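Local structure of cysteine protease S273R (African swine fever virus pig/Kenya/KEN-50/1950, 6LJ9) at residues E5-S10 with R243-S248; K21-S26 with D46-V51; F186-N191 with G233-F238; Q206-L209 with T214-T217. The protein probably cleaves the viral polyproteins pp220 and pp62 into core-shell proteins and blunts host innate immunity, acting as a SUMO-1-type cysteine protease. All coordinates share one frame; numbering follows the deposited sequence.

Contact 1: residues E5-S10 with R243-S248; sequences EKITSS and RLDNVS
A Schellman motif ends helix 232-244, and its Asp245 reaches across to Thr8 in the loop after helix 3-6. Asn246, with positive phi, is the C-prime residue of the motif. Asp245 OD2 takes two bonds from one residue. The backbone N of Thr8 donates to OD2 at 2.8 Å with an N-H...O angle of 155°. The hydroxyl OG1 of Thr8 donates to the same OD2 at 3.0 Å. Both donors come from one face of the carboxylate. The amide stands well above its plane, and the hydroxyl is on the syn side, less tilted. Thr8 OG1 sits between its own N and carbonyl carbon (chi1 62°), which lets amide and hydroxyl turn to one oxygen. The methyl CG2 of Thr8 also lies 3.6 Å from Asp245 CG. Next along the chain, Ile7 CB approaches Asp245 OD2 at 3.3 Å, and Ile7 also packs on Phe238, Ala242 and Phe265. A looser apolar touch joins Lys6 CD to Val247 CG2 at 4.2 Å; this lysine is poorly ordered. Tyr104 bonds the other oxygen, OD1, and Arg241 bonds Thr8 OG1 and makes a long, weak ion pair with OD2. With both oxygens engaged and an arginine nearby, Asp245 is probably ionised, and the charge would strengthen both bonds from Thr8.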
loop_
_atom_site.group_PDB
_atom_site.type_symbol
_atom_site.label_atom_id
_atom_site.label_comp_id
_atom_site.label_asym_id
_atom_site.label_seq_id
_atom_site.Cartn_x
_atom_site.Cartn_y
_atom_site.Cartn_z
ATOM N N GLU B 5 20.047 1.790 2.126
ATOM C CA GLU B 5 19.582 0.485 2.578
ATOM C C GLU B 5 18.177 0.545 3.164
ATOM O O GLU B 5 17.491 -0.482 3.201
ATOM C CB GLU B 5 20.543 -0.091 3.620
ATOM C CG GLU B 5 21.957 -0.335 3.123
ATOM C CD GLU B 5 22.838 -0.965 4.185
ATOM O OE1 GLU B 5 22.311 -1.323 5.261
ATOM O OE2 GLU B 5 24.055 -1.103 3.946
ATOM N N LYS B 6 17.739 1.720 3.623
ATOM C CA LYS B 6 16.421 1.835 4.241
ATOM C C LYS B 6 15.309 1.560 3.235
ATOM O O LYS B 6 14.405 0.757 3.498
ATOM C CB LYS B 6 16.246 3.222 4.859
ATOM C CG LYS B 6 16.720 3.347 6.295
ATOM C CD LYS B 6 16.308 4.692 6.876
ATOM C CE LYS B 6 16.507 4.735 8.381
ATOM N NZ LYS B 6 15.992 6.004 8.966
ATOM N N ILE B 7 15.355 2.222 2.079
ATOM C CA ILE B 7 14.284 2.126 1.091
ATOM C C ILE B 7 14.291 0.743 0.452
ATOM O O ILE B 7 15.226 -0.042 0.648
ATOM C CB ILE B 7 14.403 3.235 0.029
ATOM C CG1 ILE B 7 15.647 3.028 -0.837
ATOM C CG2 ILE B 7 14.435 4.605 0.695
ATOM C CD1 ILE B 7 15.855 4.116 -1.871
ATOM N N THR B 8 13.250 0.441 -0.323
ATOM C CA THR B 8 12.995 -0.911 -0.805
ATOM C C THR B 8 13.501 -1.158 -2.223
ATOM O O THR B 8 13.240 -2.230 -2.780
ATOM C CB THR B 8 11.496 -1.213 -0.734
ATOM O OG1 THR B 8 10.781 -0.310 -1.586
ATOM C CG2 THR B 8 10.988 -1.060 0.693
ATOM N N SER B 9 14.216 -0.208 -2.816
ATOM C CA SER B 9 14.715 -0.376 -4.173
ATOM C C SER B 9 16.056 -1.107 -4.174
ATOM O O SER B 9 16.655 -1.374 -3.130
ATOM C CB SER B 9 14.846 0.974 -4.871
ATOM O OG SER B 9 15.690 1.842 -4.138
ATOM N N SER B 10 16.529 -1.423 -5.374
ATOM C CA SER B 10 17.744 -2.200 -5.553
ATOM C C SER B 10 18.390 -1.780 -6.862
ATOM O O SER B 10 17.737 -1.162 -7.712
ATOM C CB SER B 10 17.447 -3.706 -5.551
ATOM O OG SER B 10 16.836 -4.110 -6.765
ATOM N N ARG B 243 10.008 8.827 1.277
ATOM C CA ARG B 243 8.735 9.099 1.936
ATOM C C ARG B 243 7.712 8.017 1.617
ATOM O O ARG B 243 6.878 7.670 2.463
ATOM C CB ARG B 243 8.204 10.472 1.522
ATOM C CG ARG B 243 9.118 11.636 1.870
ATOM C CD ARG B 243 9.115 11.949 3.357
ATOM N NE ARG B 243 7.822 12.455 3.810
ATOM C CZ ARG B 243 6.953 11.749 4.524
ATOM N NH1 ARG B 243 7.238 10.503 4.874
ATOM N NH2 ARG B 243 5.800 12.290 4.893
ATOM N N LEU B 244 7.759 7.472 0.396
ATOM C CA LEU B 244 6.866 6.376 0.037
ATOM C C LEU B 244 7.157 5.134 0.868
ATOM O O LEU B 244 6.234 4.415 1.269
ATOM C CB LEU B 244 6.989 6.064 -1.455
ATOM C CG LEU B 244 6.272 7.005 -2.426
ATOM C CD1 LEU B 244 6.591 6.633 -3.866
ATOM C CD2 LEU B 244 4.769 6.978 -2.186
ATOM N N ASP B 245 8.435 4.863 1.138
ATOM C CA ASP B 245 8.832 3.776 2.022
ATOM C C ASP B 245 8.830 4.184 3.489
ATOM O O ASP B 245 9.455 3.506 4.313
ATOM C CB ASP B 245 10.208 3.240 1.625
ATOM C CG ASP B 245 10.170 2.456 0.332
ATOM O OD1 ASP B 245 9.083 1.946 -0.020
ATOM O OD2 ASP B 245 11.221 2.349 -0.332
ATOM N N ASN B 246 8.148 5.283 3.822
ATOM C CA ASN B 246 7.880 5.686 5.198
ATOM C C ASN B 246 9.139 6.117 5.942
ATOM O O ASN B 246 9.269 5.877 7.144
ATOM C CB ASN B 246 7.154 4.578 5.971
ATOM C CG ASN B 246 5.679 4.502 5.626
ATOM O OD1 ASN B 246 4.863 5.247 6.174
ATOM N ND2 ASN B 246 5.327 3.605 4.711
ATOM N N VAL B 247 10.075 6.753 5.243
ATOM C CA VAL B 247 11.153 7.480 5.905
ATOM C C VAL B 247 10.632 8.874 6.231
ATOM O O VAL B 247 10.224 9.619 5.333
ATOM C CB VAL B 247 12.411 7.545 5.027
ATOM C CG1 VAL B 247 13.475 8.420 5.684
ATOM C CG2 VAL B 247 12.954 6.147 4.770
ATOM N N SER B 248 10.631 9.224 7.514
ATOM C CA SER B 248 10.067 10.498 7.941
ATOM C C SER B 248 10.846 11.665 7.345
ATOM O O SER B 248 12.047 11.569 7.075
ATOM C CB SER B 248 10.065 10.595 9.468
ATOM O OG SER B 248 9.548 11.844 9.898
#

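Contact 2: residues K21-S26 with D46-V51; sequences KDSCLS and DSESCV
Glu48 stretches its side chain past Leu25 and sets its carboxylate against the loop at Ser23 and Cys24. Each carboxylate oxygen takes one bond, and both use their syn lone pairs. Ser23 OG donates to Glu48 OE2 at 2.7 Å. The backbone N of Cys24 donates to Glu48 OE1 at 2.9 Å, with an N-H...O angle of 143°. These two donors would probably favour the ionised form. Coming from neighbouring residues, they hold the carboxylate by its end and limit its rotation. Ser23 OG lies anti to its own N (chi1 177°), which puts the hydroxyl beside its own carbonyl carbon and within reach of Glu48 OE2. The same hydroxyl oxygen also accepts a weak bond from the N of Leu25 at 3.4 Å. Glu48 is the first residue of the short helix 48-51, in the helical N-terminal part of the chain. Extended beyond CG (chi2 178°), its chain carries the acid from the helix to the loop before helix 27-32. The disulfide from Cys24 to Cys14 also ties this loop to an earlier part of the chain, and Arg75 bonds the Cys24 carbonyl. The side chains of Leu25 and Glu48 run antiparallel alongside each other. Leu25 CD1 lies 3.9 Å from Glu48 CD, and Leu25 CG is 3.7 Å from Glu48 OE1. The sulfur of Cys24 is near too, with SG 3.8 Å from Glu48 OE1. Phe76 and Leu37 pack on Leu25.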
loop_
_atom_site.group_PDB
_atom_site.type_symbol
_atom_site.label_atom_id
_atom_site.label_comp_id
_atom_site.label_asym_id
_atom_site.label_seq_id
_atom_site.Cartn_x
_atom_site.Cartn_y
_atom_site.Cartn_z
ATOM N N LYS B 21 12.733 -10.933 -10.775
ATOM C CA LYS B 21 13.939 -10.285 -10.262
ATOM C C LYS B 21 15.219 -10.806 -10.912
ATOM O O LYS B 21 16.131 -10.022 -11.194
ATOM C CB LYS B 21 14.030 -10.434 -8.738
ATOM C CG LYS B 21 12.914 -9.742 -7.969
ATOM C CD LYS B 21 13.105 -9.892 -6.465
ATOM C CE LYS B 21 12.055 -9.110 -5.690
ATOM N NZ LYS B 21 12.268 -9.189 -4.217
ATOM N N ASP B 22 15.310 -12.117 -11.146
ATOM C CA ASP B 22 16.505 -12.672 -11.776
ATOM C C ASP B 22 16.631 -12.198 -13.219
ATOM O O ASP B 22 17.602 -11.525 -13.583
ATOM C CB ASP B 22 16.481 -14.202 -11.699
ATOM C CG ASP B 22 15.124 -14.785 -12.045
ATOM O OD1 ASP B 22 14.237 -14.020 -12.476
ATOM O OD2 ASP B 22 14.944 -16.011 -11.879
ATOM N N SER B 23 15.654 -12.536 -14.055
ATOM C CA SER B 23 15.591 -12.069 -15.432
ATOM C C SER B 23 14.408 -11.123 -15.582
ATOM O O SER B 23 13.303 -11.424 -15.116
ATOM C CB SER B 23 15.463 -13.245 -16.404
ATOM O OG SER B 23 15.322 -12.792 -17.739
ATOM N N CYS B 24 14.641 -9.977 -16.222
ATOM C CA CYS B 24 13.564 -9.020 -16.437
ATOM C C CYS B 24 12.685 -9.384 -17.625
ATOM O O CYS B 24 11.569 -8.866 -17.734
ATOM C CB CYS B 24 14.125 -7.610 -16.651
ATOM S SG CYS B 24 15.553 -7.151 -15.640
ATOM N N LEU B 25 13.155 -10.259 -18.510
ATOM C CA LEU B 25 12.450 -10.542 -19.751
ATOM C C LEU B 25 11.323 -11.544 -19.530
ATOM O O LEU B 25 11.369 -12.379 -18.623
ATOM C CB LEU B 25 13.417 -11.083 -20.804
ATOM C CG LEU B 25 14.549 -10.146 -21.229
ATOM C CD1 LEU B 25 15.577 -10.885 -22.073
ATOM C CD2 LEU B 25 13.994 -8.953 -21.987
ATOM N N SER B 26 10.302 -11.451 -20.380
ATOM C CA SER B 26 9.240 -12.446 -20.376
ATOM C C SER B 26 9.803 -13.808 -20.761
ATOM O O SER B 26 10.796 -13.912 -21.486
ATOM C CB SER B 26 8.123 -12.043 -21.341
ATOM O OG SER B 26 7.611 -10.761 -21.023
ATOM N N ASP B 46 26.292 -6.050 -21.409
ATOM C CA ASP B 46 26.384 -6.721 -20.117
ATOM C C ASP B 46 25.076 -6.566 -19.352
ATOM O O ASP B 46 25.066 -6.384 -18.130
ATOM C CB ASP B 46 27.566 -6.202 -19.294
ATOM C CG ASP B 46 27.426 -4.740 -18.918
ATOM O OD1 ASP B 46 26.560 -4.055 -19.495
ATOM O OD2 ASP B 46 28.182 -4.279 -18.034
ATOM N N SER B 47 23.956 -6.626 -20.067
ATOM C CA SER B 47 22.634 -6.512 -19.467
ATOM C C SER B 47 21.604 -6.915 -20.509
ATOM O O SER B 47 21.849 -6.827 -21.716
ATOM C CB SER B 47 22.356 -5.090 -18.962
ATOM O OG SER B 47 22.286 -4.170 -20.036
ATOM N N GLU B 48 20.442 -7.359 -20.025
ATOM C CA GLU B 48 19.367 -7.748 -20.930
ATOM C C GLU B 48 18.806 -6.551 -21.684
ATOM O O GLU B 48 18.400 -6.685 -22.845
ATOM C CB GLU B 48 18.259 -8.456 -20.153
ATOM C CG GLU B 48 18.696 -9.759 -19.505
ATOM C CD GLU B 48 17.585 -10.410 -18.706
ATOM O OE1 GLU B 48 16.687 -9.683 -18.231
ATOM O OE2 GLU B 48 17.608 -11.649 -18.557
ATOM N N SER B 49 18.776 -5.376 -21.049
ATOM C CA SER B 49 18.290 -4.180 -21.726
ATOM C C SER B 49 19.211 -3.767 -22.867
ATOM O O SER B 49 18.738 -3.264 -23.892
ATOM C CB SER B 49 18.132 -3.033 -20.728
ATOM O OG SER B 49 19.366 -2.722 -20.103
ATOM N N CYS B 50 20.522 -3.970 -22.711
ATOM C CA CYS B 50 21.443 -3.690 -23.806
ATOM C C CYS B 50 21.273 -4.683 -24.947
ATOM O O CYS B 50 21.505 -4.335 -26.111
ATOM C CB CYS B 50 22.885 -3.709 -23.301
ATOM S SG CYS B 50 23.260 -2.474 -22.041
ATOM N N VAL B 51 20.872 -5.918 -24.636
ATOM C CA VAL B 51 20.696 -6.929 -25.675
ATOM C C VAL B 51 19.502 -6.587 -26.556
ATOM O O VAL B 51 19.613 -6.528 -27.786
ATOM C CB VAL B 51 20.548 -8.325 -25.048
ATOM C CG1 VAL B 51 20.182 -9.346 -26.114
ATOM C CG2 VAL B 51 21.830 -8.728 -24.340
#

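Contact 3: residues F186-N191 with G233-F238; sequences FNSAGN and GPYSLF
Ser188 CB presses on one face of the Tyr235 ring, and this is the tight part of the contact. It lies 3.5 Å from Tyr235 CG and 3.9 Å from the ring centroid, 27° off the normal, which makes a CH-pi contact displaced toward the rim. Ser188 OG stands between its own N and carbonyl carbon (chi1 61°) and bonds Gln226, a predicted substrate-binding residue. Phe186 packs more loosely. Its CZ is 4.2 Å from Tyr235 CD1, and its CE2 meets the Tyr235 carbonyl O at 3.7 Å from an oblique direction. The setting is the active site of the Ulp1-like fold. Asn187, between Phe186 and Ser188, is inferred to be catalytic with His168 and Cys232, and the helix bearing Tyr235 begins at Cys232. Asn187 points away from the helix. Its OD1 accepts from Ala189 N at 2.9 Å in an Asx turn and also bonds His168 NE2. A type I turn from Asn187 to Gly190 then carries the chain outward. Ala189 and Gly190 are partly exposed on this side, Asn191 is exposed, and none of the three touches residues 233-238.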
loop_
_atom_site.group_PDB
_atom_site.type_symbol
_atom_site.label_atom_id
_atom_site.label_comp_id
_atom_site.label_asym_id
_atom_site.label_seq_id
_atom_site.Cartn_x
_atom_site.Cartn_y
_atom_site.Cartn_z
ATOM N N PHE B 186 10.952 19.800 -0.627
ATOM C CA PHE B 186 12.332 19.413 -0.363
ATOM C C PHE B 186 13.245 20.046 -1.402
ATOM O O PHE B 186 13.071 19.826 -2.605
ATOM C CB PHE B 186 12.489 17.892 -0.366
ATOM C CG PHE B 186 13.914 17.435 -0.252
ATOM C CD1 PHE B 186 14.620 17.612 0.927
ATOM C CD2 PHE B 186 14.550 16.831 -1.323
ATOM C CE1 PHE B 186 15.933 17.195 1.034
ATOM C CE2 PHE B 186 15.862 16.410 -1.223
ATOM C CZ PHE B 186 16.555 16.592 -0.042
ATOM N N ASN B 187 14.213 20.832 -0.934
ATOM C CA ASN B 187 15.256 21.416 -1.772
ATOM C C ASN B 187 16.594 20.921 -1.241
ATOM O O ASN B 187 16.979 21.252 -0.115
ATOM C CB ASN B 187 15.186 22.945 -1.763
ATOM C CG ASN B 187 16.071 23.584 -2.825
ATOM O OD1 ASN B 187 17.150 23.083 -3.144
ATOM N ND2 ASN B 187 15.612 24.701 -3.378
ATOM N N SER B 188 17.302 20.130 -2.051
ATOM C CA SER B 188 18.576 19.572 -1.614
ATOM C C SER B 188 19.629 20.645 -1.373
ATOM O O SER B 188 20.605 20.392 -0.660
ATOM C CB SER B 188 19.092 18.567 -2.644
ATOM O OG SER B 188 19.306 19.188 -3.898
ATOM N N ALA B 189 19.459 21.837 -1.947
ATOM C CA ALA B 189 20.422 22.908 -1.738
ATOM C C ALA B 189 20.152 23.698 -0.466
ATOM O O ALA B 189 21.054 24.386 0.023
ATOM C CB ALA B 189 20.431 23.852 -2.943
ATOM N N GLY B 190 18.939 23.616 0.077
ATOM C CA GLY B 190 18.603 24.322 1.296
ATOM C C GLY B 190 18.012 25.699 1.103
ATOM O O GLY B 190 18.105 26.527 2.015
ATOM N N ASN B 191 17.407 25.972 -0.049
ATOM C CA ASN B 191 16.836 27.278 -0.343
ATOM C C ASN B 191 15.319 27.238 -0.197
ATOM O O ASN B 191 14.675 26.249 -0.557
ATOM C CB ASN B 191 17.217 27.735 -1.752
ATOM C CG ASN B 191 18.708 27.967 -1.905
ATOM O OD1 ASN B 191 19.356 28.528 -1.020
ATOM N ND2 ASN B 191 19.263 27.531 -3.030
ATOM N N GLY B 233 18.486 16.117 -9.337
ATOM C CA GLY B 233 17.502 15.205 -9.865
ATOM C C GLY B 233 17.359 13.959 -9.012
ATOM O O GLY B 233 16.271 13.638 -8.521
ATOM N N PRO B 234 18.459 13.218 -8.832
ATOM C CA PRO B 234 18.410 12.062 -7.921
ATOM C C PRO B 234 17.989 12.420 -6.506
ATOM O O PRO B 234 17.320 11.615 -5.845
ATOM C CB PRO B 234 19.846 11.527 -7.967
ATOM C CG PRO B 234 20.339 11.921 -9.312
ATOM C CD PRO B 234 19.716 13.258 -9.601
ATOM N N TYR B 235 18.373 13.601 -6.015
ATOM C CA TYR B 235 17.945 14.023 -4.683
ATOM C C TYR B 235 16.428 14.131 -4.604
ATOM O O TYR B 235 15.808 13.658 -3.643
ATOM C CB TYR B 235 18.590 15.362 -4.319
ATOM C CG TYR B 235 19.855 15.256 -3.496
ATOM C CD1 TYR B 235 19.807 14.912 -2.152
ATOM C CD2 TYR B 235 21.096 15.527 -4.057
ATOM C CE1 TYR B 235 20.960 14.826 -1.396
ATOM C CE2 TYR B 235 22.252 15.443 -3.311
ATOM C CZ TYR B 235 22.180 15.093 -1.980
ATOM O OH TYR B 235 23.332 15.010 -1.235
ATOM N N SER B 236 15.809 14.755 -5.610
ATOM C CA SER B 236 14.365 14.963 -5.579
ATOM C C SER B 236 13.611 13.644 -5.694
ATOM O O SER B 236 12.593 13.442 -5.023
ATOM C CB SER B 236 13.948 15.915 -6.698
ATOM O OG SER B 236 14.666 17.134 -6.625
ATOM N N LEU B 237 14.093 12.735 -6.544
ATOM C CA LEU B 237 13.436 11.441 -6.688
ATOM C C LEU B 237 13.619 10.584 -5.444
ATOM O O LEU B 237 12.710 9.841 -5.056
ATOM C CB LEU B 237 13.969 10.716 -7.923
ATOM C CG LEU B 237 13.451 11.193 -9.280
ATOM C CD1 LEU B 237 14.164 10.459 -10.398
ATOM C CD2 LEU B 237 11.949 10.985 -9.377
ATOM N N PHE B 238 14.789 10.670 -4.803
ATOM C CA PHE B 238 15.039 9.868 -3.610
ATOM C C PHE B 238 14.150 10.304 -2.452
ATOM O O PHE B 238 13.717 9.470 -1.649
ATOM C CB PHE B 238 16.512 9.956 -3.211
ATOM C CG PHE B 238 16.843 9.218 -1.944
ATOM C CD1 PHE B 238 17.084 7.854 -1.966
ATOM C CD2 PHE B 238 16.920 9.887 -0.732
ATOM C CE1 PHE B 238 17.390 7.170 -0.802
ATOM C CE2 PHE B 238 17.226 9.208 0.434
ATOM C CZ PHE B 238 17.461 7.848 0.397
#

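Contact 4: residues Q206-L209 with T214-T217; sequences QQLL and TVKT
Gln207 OE1 accepts a bond from the backbone N of Met129, one residue before Leu208, which with Leu209 packs on Val215. Between the two segments themselves the contact is apolar. Val215 CG2 does most of the touching. It lies 3.9 Å from Leu208 CB and 3.9 Å from Leu209 CD2, so one methyl meets two consecutive leucines. The other methyl, Val215 CG1, meets only Leu208, with its CB at 4.1 Å. Val215 CG1 is anti to the backbone N (chi1 -173°), which leaves CG2 beside that N and brings it up to both leucines. This packing closes a beta-alpha-beta unit made of strand 181-186, helix 195-208 and strand 215-220. The two strands are parallel neighbours in the mixed sheet, and strand 215-220 is at its edge within the chain. Backbone bonds join Thr214 and Lys216 to Trp181, and Lys216 to Ile183. The short link from helix to strand brings Leu209 CA within 6.4 Å of Val215 CA. Leu208 and Leu209 use different parts of their side chains. Leu208 offers the root of its side chain, CB, and its body also packs on Trp181, Met176 and Met129. Leu209 reaches Val215 with its outer atoms: its CG is 4.2 Å from Val215 CG2. Its side chain crosses that of Val215 at a slant. Leu208 and Val215 are buried, whereas Leu209 is partly exposed at the margin. Ile183 and Lys205 also pack on Val215.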
loop_
_atom_site.group_PDB
_atom_site.type_symbol
_atom_site.label_atom_id
_atom_site.label_comp_id
_atom_site.label_asym_id
_atom_site.label_seq_id
_atom_site.Cartn_x
_atom_site.Cartn_y
_atom_site.Cartn_z
ATOM N N GLN B 206 -5.818 24.330 2.258
ATOM C CA GLN B 206 -7.224 24.671 2.450
ATOM C C GLN B 206 -8.137 23.586 1.897
ATOM O O GLN B 206 -9.185 23.286 2.482
ATOM C CB GLN B 206 -7.538 26.017 1.799
ATOM C CG GLN B 206 -7.009 27.207 2.570
ATOM C CD GLN B 206 -7.586 27.297 3.968
ATOM O OE1 GLN B 206 -8.784 27.103 4.171
ATOM N NE2 GLN B 206 -6.731 27.584 4.943
ATOM N N GLN B 207 -7.758 22.990 0.765
ATOM C CA GLN B 207 -8.536 21.886 0.212
ATOM C C GLN B 207 -8.545 20.697 1.164
ATOM O O GLN B 207 -9.605 20.138 1.470
ATOM C CB GLN B 207 -7.977 21.479 -1.152
ATOM C CG GLN B 207 -8.181 22.512 -2.247
ATOM C CD GLN B 207 -7.669 22.040 -3.595
ATOM O OE1 GLN B 207 -6.809 21.161 -3.673
ATOM N NE2 GLN B 207 -8.199 22.620 -4.664
ATOM N N LEU B 208 -7.367 20.302 1.653
ATOM C CA LEU B 208 -7.282 19.137 2.528
ATOM C C LEU B 208 -7.913 19.399 3.889
ATOM O O LEU B 208 -8.354 18.455 4.555
ATOM C CB LEU B 208 -5.824 18.708 2.686
ATOM C CG LEU B 208 -5.183 18.137 1.421
ATOM C CD1 LEU B 208 -3.742 17.733 1.679
ATOM C CD2 LEU B 208 -5.993 16.956 0.906
ATOM N N LEU B 209 -7.971 20.661 4.320
ATOM C CA LEU B 209 -8.645 20.991 5.571
ATOM C C LEU B 209 -10.150 20.774 5.503
ATOM O O LEU B 209 -10.815 20.854 6.542
ATOM C CB LEU B 209 -8.350 22.439 5.965
ATOM C CG LEU B 209 -7.040 22.692 6.714
ATOM C CD1 LEU B 209 -6.831 24.181 6.940
ATOM C CD2 LEU B 209 -7.031 21.941 8.037
ATOM N N THR B 214 -5.967 18.013 10.533
ATOM C CA THR B 214 -4.586 18.427 10.771
ATOM C C THR B 214 -3.816 18.363 9.459
ATOM O O THR B 214 -3.519 17.272 8.963
ATOM C CB THR B 214 -3.921 17.549 11.830
ATOM O OG1 THR B 214 -4.780 17.448 12.972
ATOM C CG2 THR B 214 -2.592 18.152 12.257
ATOM N N VAL B 215 -3.498 19.528 8.901
ATOM C CA VAL B 215 -2.732 19.632 7.664
ATOM C C VAL B 215 -1.617 20.645 7.884
ATOM O O VAL B 215 -1.885 21.800 8.237
ATOM C CB VAL B 215 -3.608 20.046 6.468
ATOM C CG1 VAL B 215 -2.809 19.965 5.178
ATOM C CG2 VAL B 215 -4.855 19.176 6.385
ATOM N N LYS B 216 -0.375 20.217 7.676
ATOM C CA LYS B 216 0.793 21.071 7.832
ATOM C C LYS B 216 1.435 21.343 6.478
ATOM O O LYS B 216 1.482 20.462 5.614
ATOM C CB LYS B 216 1.835 20.434 8.757
ATOM C CG LYS B 216 1.426 20.303 10.213
ATOM C CD LYS B 216 2.583 19.744 11.032
ATOM C CE LYS B 216 2.200 19.528 12.485
ATOM N NZ LYS B 216 3.320 18.924 13.261
ATOM N N THR B 217 1.926 22.566 6.302
ATOM C CA THR B 217 2.830 22.903 5.212
ATOM C C THR B 217 4.247 22.974 5.764
ATOM O O THR B 217 4.481 23.563 6.823
ATOM C CB THR B 217 2.454 24.233 4.557
ATOM O OG1 THR B 217 2.566 25.291 5.516
ATOM C CG2 THR B 217 1.031 24.184 4.022
#

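In the fold
Contacts 1 and 3 share helix 232-244, contact 3 near its start and contact 1 at its end. They touch through Ile7 CD1 and Phe238 CE1, 3.6 Å apart, and their centres are 16 Å apart. Contact 3 is at the active site: Ser188 comes within about 4 Å of Cys232, the inferred nucleophile, side chain to side chain. Contact 4 lies inside the chain loop closed by contact 3, with nearest atoms about 10 Å away. Contact 2 stands apart in the N-terminal region. Its nearest atoms are about 7 Å from contact 1 and about 17 Å from contact 3. Contacts 2 and 4 are on opposite sides of the chain's centre, 44 Å between centres.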